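Local coordinates for putative thioesterase yhdA (Lactococcus lactis subsp. lactis, PDB 3GEK), which is a putative PaaI-family thioesterase, probably hydrolysing acyl-CoA thioesters such as 1,4-dihydroxy-2-naphthoyl-CoA, though its function has not been established, at residues Phe12-Asp17 / Asn65-Gly70; Ala54-Thr59 / Ile124-Ala129. The protein carries 7 engineered substitutions. All blocks are in the same frame, centred on the assembly; numbering follows the deposited sequence.

Interaction 1 of 2, residues Phe12-Asp17 / Asn65-Gly70; sequences FQVFTD and NAIGSG. Engineered in segment 65-70: Gly70 (natural residue Ser).
Ser69 N donates to Asn65 O at 2.8 Å, closing the last turn of helix 49-68 just where Ala66 and Ile67 meet Val14 of strand 12-16. The carboxamide of Asn65 bonds separately: OD1 accepts from the backbone N of Ala74, tying the helix end to the start of strand 73-83. Ser69 then leaves helical geometry with a phi of +47°, and the engineered Gly70 follows, also at positive phi.

No hydrogen bond joins the two segments, and the contact is carried by three apolar side chains. Val14 points toward the helix and divides its methyls between neighbouring helix residues. CG1 sits between the backbone N and the carbonyl carbon (chi1 62°) and meets the CB of Ala66 at 3.5 Å, methyl against methyl. The other branch, CG2, lies 4.2 Å from CG1 of Ile67, with the two branched side chains running at a slant to each other. Ile67 reaches this spot although its CB does not point straight at the strand, because CG1 swings to the N side of its own residue (chi1 -68°).

In the hot-dog fold a curved antiparallel sheet wraps a long central helix. Here the short strand 12-16, paired antiparallel with strand 28-35 by backbone hydrogen bonds of Gln13 with Ser31 and Phe15 with Lys29, passes beside the C-terminal end of that helix. The closest pair of CA atoms, those of Val14 and Ala66, is 7.3 Å apart. Only 119 Å² is buried in all, and Ala66 remains exposed. Ile67 also packs on Tyr28 and Tyr72, while Phe12 turns its ring onto the preceding turn, against Met62 and Ala63.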
loop_
_atom_site.group_PDB
_atom_site.type_symbol
_atom_site.label_atom_id
_atom_site.label_comp_id
_atom_site.label_asym_id
_atom_site.label_seq_id
_atom_site.Cartn_x
_atom_site.Cartn_y
_atom_site.Cartn_z
ATOM N N PHE A 12 24.339 -5.747 8.758
ATOM C CA PHE A 12 23.313 -6.565 8.115
ATOM C C PHE A 12 23.463 -8.026 8.526
ATOM O O PHE A 12 24.550 -8.593 8.427
ATOM C CB PHE A 12 23.328 -6.430 6.582
ATOM C CG PHE A 12 22.310 -7.314 5.885
ATOM C CD1 PHE A 12 20.960 -6.964 5.861
ATOM C CD2 PHE A 12 22.701 -8.498 5.265
ATOM C CE1 PHE A 12 20.016 -7.778 5.230
ATOM C CE2 PHE A 12 21.760 -9.320 4.630
ATOM C CZ PHE A 12 20.418 -8.957 4.618
ATOM N N GLN A 13 22.371 -8.612 9.006
ATOM C CA GLN A 13 22.305 -10.048 9.293
ATOM C C GLN A 13 20.896 -10.588 9.091
ATOM O O GLN A 13 19.913 -9.962 9.489
ATOM C CB GLN A 13 22.839 -10.388 10.696
ATOM C CG GLN A 13 22.238 -9.590 11.846
ATOM C CD GLN A 13 23.063 -9.672 13.129
ATOM O OE1 GLN A 13 24.297 -9.656 13.100
ATOM N NE2 GLN A 13 22.376 -9.751 14.266
ATOM N N VAL A 14 20.819 -11.749 8.445
ATOM C CA VAL A 14 19.571 -12.482 8.248
ATOM C C VAL A 14 19.653 -13.781 9.058
ATOM O O VAL A 14 20.704 -14.432 9.095
ATOM C CB VAL A 14 19.303 -12.740 6.737
ATOM C CG1 VAL A 14 20.395 -13.597 6.123
ATOM C CG2 VAL A 14 17.932 -13.363 6.514
ATOM N N PHE A 15 18.559 -14.140 9.727
ATOM C CA PHE A 15 18.579 -15.242 10.699
ATOM C C PHE A 15 17.204 -15.858 10.940
ATOM O O PHE A 15 16.180 -15.253 10.635
ATOM C CB PHE A 15 19.177 -14.773 12.037
ATOM C CG PHE A 15 18.436 -13.615 12.667
ATOM C CD1 PHE A 15 18.713 -12.303 12.288
ATOM C CD2 PHE A 15 17.463 -13.839 13.640
ATOM C CE1 PHE A 15 18.032 -11.233 12.863
ATOM C CE2 PHE A 15 16.776 -12.776 14.220
ATOM C CZ PHE A 15 17.061 -11.469 13.830
ATOM N N THR A 16 17.200 -17.070 11.490
ATOM C CA THR A 16 15.976 -17.715 11.953
ATOM C C THR A 16 15.994 -17.780 13.475
ATOM O O THR A 16 17.064 -17.762 14.090
ATOM C CB THR A 16 15.822 -19.147 11.395
ATOM O OG1 THR A 16 16.951 -19.940 11.777
ATOM C CG2 THR A 16 15.718 -19.131 9.885
ATOM N N ASP A 17 14.811 -17.853 14.080
ATOM C CA ASP A 17 14.705 -18.062 15.523
ATOM C C ASP A 17 15.069 -19.503 15.854
ATOM O O ASP A 17 14.883 -20.400 15.025
ATOM C CB ASP A 17 13.289 -17.755 16.019
ATOM C CG ASP A 17 12.788 -16.397 15.556
ATOM O OD1 ASP A 17 13.303 -15.363 16.039
ATOM O OD2 ASP A 17 11.874 -16.364 14.707
ATOM N N ASN A 65 17.767 -12.708 -1.024
ATOM C CA ASN A 65 18.882 -13.348 -1.730
ATOM C C ASN A 65 19.691 -14.297 -0.847
ATOM O O ASN A 65 20.067 -15.386 -1.283
ATOM C CB ASN A 65 19.799 -12.297 -2.367
ATOM C CG ASN A 65 19.199 -11.675 -3.615
ATOM O OD1 ASN A 65 18.225 -12.180 -4.173
ATOM N ND2 ASN A 65 19.788 -10.573 -4.063
ATOM N N ALA A 66 19.939 -13.880 0.393
ATOM C CA ALA A 66 20.624 -14.712 1.384
ATOM C C ALA A 66 19.858 -15.999 1.723
ATOM O O ALA A 66 20.463 -17.059 1.863
ATOM C CB ALA A 66 20.895 -13.907 2.635
ATOM N N ILE A 67 18.534 -15.896 1.852
ATOM C CA ILE A 67 17.662 -17.050 2.104
ATOM C C ILE A 67 17.686 -18.043 0.934
ATOM O O ILE A 67 17.789 -19.254 1.141
ATOM C CB ILE A 67 16.198 -16.606 2.389
ATOM C CG1 ILE A 67 16.110 -15.860 3.726
ATOM C CG2 ILE A 67 15.237 -17.803 2.375
ATOM C CD1 ILE A 67 14.792 -15.142 3.947
ATOM N N GLY A 68 17.589 -17.520 -0.286
ATOM C CA GLY A 68 17.595 -18.344 -1.491
ATOM C C GLY A 68 18.942 -18.957 -1.810
ATOM O O GLY A 68 19.025 -20.147 -2.104
ATOM N N SER A 69 19.985 -18.127 -1.734
ATOM C CA SER A 69 21.368 -18.525 -2.022
ATOM C C SER A 69 21.503 -19.323 -3.325
ATOM O O SER A 69 21.485 -20.560 -3.323
ATOM C CB SER A 69 21.987 -19.275 -0.836
ATOM O OG SER A 69 23.373 -19.498 -1.040
ATOM N N GLY A 70 21.631 -18.603 -4.437
ATOM C CA GLY A 70 21.814 -19.224 -5.748
ATOM C C GLY A 70 20.548 -19.772 -6.386
ATOM O O GLY A 70 20.441 -19.811 -7.616
#

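Interaction 2 of 2, residues Ala54-Thr59 / Ile124-Ala129; sequences ALAEIT and ITVVNA
Ala56 presses its CB against Ile124 and Val126, the packing of central helix on curved sheet that defines the hot-dog fold. The axes of helix 54-59 and strand 124-129 approach to 8.8 Å at a signed crossing angle of -39°, and Ala56 faces the strand there. In the apolar group, Ile124 offers two carbons to one methyl: CG2 lies 3.6 Å and CD1 3.7 Å from Ala56 CB. Its extended chain (chi2 -174°) brings CD1 up to the Ala56 methyl alongside CG2. Val126 uses CG2, which comes within 3.9 Å of Ala56 O and so packs on helix backbone as well as side chain.

Between the two segments the polar link runs through water. One water donates to both Glu57 O and Asn128 OD1, at 2.6 Å each, bridging segments 54-59 and 124-129, which share no direct hydrogen bond. Asn128 ND2 is taken up by Ser64 OG, a second tie to the same helix that should help to fix the amide's rotation. Glu57 sends its carboxylate away from this bridge, OE1 bonding to His83 NE2 of the second subunit.

Within the helix, Leu55 O accepts from Thr59 N and, on the opposite face of its plane, from Thr59 OG1 at 2.7 Å.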
loop_
_atom_site.group_PDB
_atom_site.type_symbol
_atom_site.label_atom_id
_atom_site.label_comp_id
_atom_site.label_asym_id
_atom_site.label_seq_id
_atom_site.Cartn_x
_atom_site.Cartn_y
_atom_site.Cartn_z
ATOM N N ALA A 54 14.342 3.360 0.439
ATOM C CA ALA A 54 15.455 2.694 -0.210
ATOM C C ALA A 54 16.115 1.674 0.721
ATOM O O ALA A 54 16.464 0.577 0.287
ATOM C CB ALA A 54 16.466 3.712 -0.697
ATOM N N LEU A 55 16.272 2.033 1.995
ATOM C CA LEU A 55 16.821 1.119 2.999
ATOM C C LEU A 55 15.981 -0.158 3.092
ATOM O O LEU A 55 16.526 -1.263 3.167
ATOM C CB LEU A 55 16.896 1.805 4.373
ATOM C CG LEU A 55 17.153 0.983 5.644
ATOM C CD1 LEU A 55 18.509 0.325 5.617
ATOM C CD2 LEU A 55 17.022 1.842 6.900
ATOM N N ALA A 56 14.660 0.004 3.091
ATOM C CA ALA A 56 13.738 -1.126 3.202
ATOM C C ALA A 56 13.805 -2.044 1.995
ATOM O O ALA A 56 13.877 -3.257 2.152
ATOM C CB ALA A 56 12.328 -0.640 3.395
ATOM N N GLU A 57 13.766 -1.464 0.796
ATOM C CA GLU A 57 13.804 -2.247 -0.442
ATOM C C GLU A 57 15.142 -2.979 -0.600
ATOM O O GLU A 57 15.177 -4.139 -1.024
ATOM C CB GLU A 57 13.476 -1.375 -1.668
ATOM C CG GLU A 57 13.214 -2.189 -2.947
ATOM C CD GLU A 57 12.563 -1.404 -4.084
ATOM O OE1 GLU A 57 11.688 -0.559 -3.815
ATOM O OE2 GLU A 57 12.908 -1.669 -5.268
ATOM N N ILE A 58 16.232 -2.307 -0.224
ATOM C CA ILE A 58 17.582 -2.861 -0.362
ATOM C C ILE A 58 17.874 -3.993 0.631
ATOM O O ILE A 58 18.427 -5.025 0.241
ATOM C CB ILE A 58 18.677 -1.757 -0.295
ATOM C CG1 ILE A 58 18.587 -0.860 -1.538
ATOM C CG2 ILE A 58 20.083 -2.367 -0.191
ATOM C CD1 ILE A 58 19.343 0.449 -1.421
ATOM N N THR A 59 17.506 -3.798 1.900
ATOM C CA THR A 59 17.710 -4.824 2.928
ATOM C C THR A 59 16.805 -6.043 2.727
ATOM O O THR A 59 17.219 -7.176 2.982
ATOM C CB THR A 59 17.523 -4.270 4.358
ATOM O OG1 THR A 59 16.243 -3.628 4.468
ATOM C CG2 THR A 59 18.641 -3.278 4.719
ATOM N N ILE A 124 6.990 -0.479 6.996
ATOM C CA ILE A 124 7.138 -0.705 5.563
ATOM C C ILE A 124 6.943 -2.180 5.234
ATOM O O ILE A 124 7.470 -3.060 5.932
ATOM C CB ILE A 124 8.529 -0.229 5.057
ATOM C CG1 ILE A 124 8.746 1.254 5.398
ATOM C CG2 ILE A 124 8.698 -0.511 3.554
ATOM C CD1 ILE A 124 10.010 1.871 4.835
ATOM N N THR A 125 6.161 -2.439 4.188
ATOM C CA THR A 125 6.010 -3.786 3.649
ATOM C C THR A 125 6.617 -3.834 2.251
ATOM O O THR A 125 6.348 -2.962 1.420
ATOM C CB THR A 125 4.526 -4.226 3.603
ATOM O OG1 THR A 125 3.992 -4.222 4.932
ATOM C CG2 THR A 125 4.397 -5.641 3.042
ATOM N N VAL A 126 7.453 -4.840 2.015
ATOM C CA VAL A 126 8.083 -5.033 0.712
ATOM C C VAL A 126 7.721 -6.399 0.149
ATOM O O VAL A 126 7.881 -7.425 0.827
ATOM C CB VAL A 126 9.639 -4.921 0.794
ATOM C CG1 VAL A 126 10.264 -5.170 -0.567
ATOM C CG2 VAL A 126 10.064 -3.560 1.334
ATOM N N VAL A 127 7.232 -6.409 -1.087
ATOM C CA VAL A 127 7.043 -7.648 -1.826
ATOM C C VAL A 127 8.168 -7.774 -2.856
ATOM O O VAL A 127 8.353 -6.882 -3.685
ATOM C CB VAL A 127 5.664 -7.706 -2.544
ATOM C CG1 VAL A 127 5.480 -9.035 -3.250
ATOM C CG2 VAL A 127 4.526 -7.447 -1.564
ATOM N N ASN A 128 8.922 -8.868 -2.777
ATOM C CA ASN A 128 9.963 -9.173 -3.747
ATOM C C ASN A 128 9.487 -10.236 -4.742
ATOM O O ASN A 128 8.794 -11.184 -4.369
ATOM C CB ASN A 128 11.232 -9.676 -3.043
ATOM C CG ASN A 128 11.992 -8.574 -2.303
ATOM O OD1 ASN A 128 11.924 -7.391 -2.655
ATOM N ND2 ASN A 128 12.739 -8.968 -1.277
ATOM N N ALA A 129 9.861 -10.075 -6.008
ATOM C CA ALA A 129 9.679 -11.132 -6.996
ATOM C C ALA A 129 10.907 -12.026 -6.978
ATOM O O ALA A 129 12.036 -11.540 -6.880
ATOM C CB ALA A 129 9.456 -10.551 -8.390
HETATM O O HOH W 1 13.847 -5.577 -2.660
#

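Overall arrangement
Helix 49-68 is common to both contacts, which lie about 14 Å apart between centres. Interaction 2 uses its middle and is buried, about 6 Å from the centre of the chain; interaction 1 uses its C-terminal end at the surface, about 12 Å out. They meet directly where Phe12 CE1 comes within 3.6 Å of Thr59 O. The segments alternate along the chain: strands 12-16 and 120-131, one near each end, meet different parts of one helix. Interaction 2 meets two other subunits, the second through its helix, where PaaI-type relatives generally build their active sites, and the third where Thr125 and Val127 pack on Asn82 of that chain; no other chain touches interaction 1.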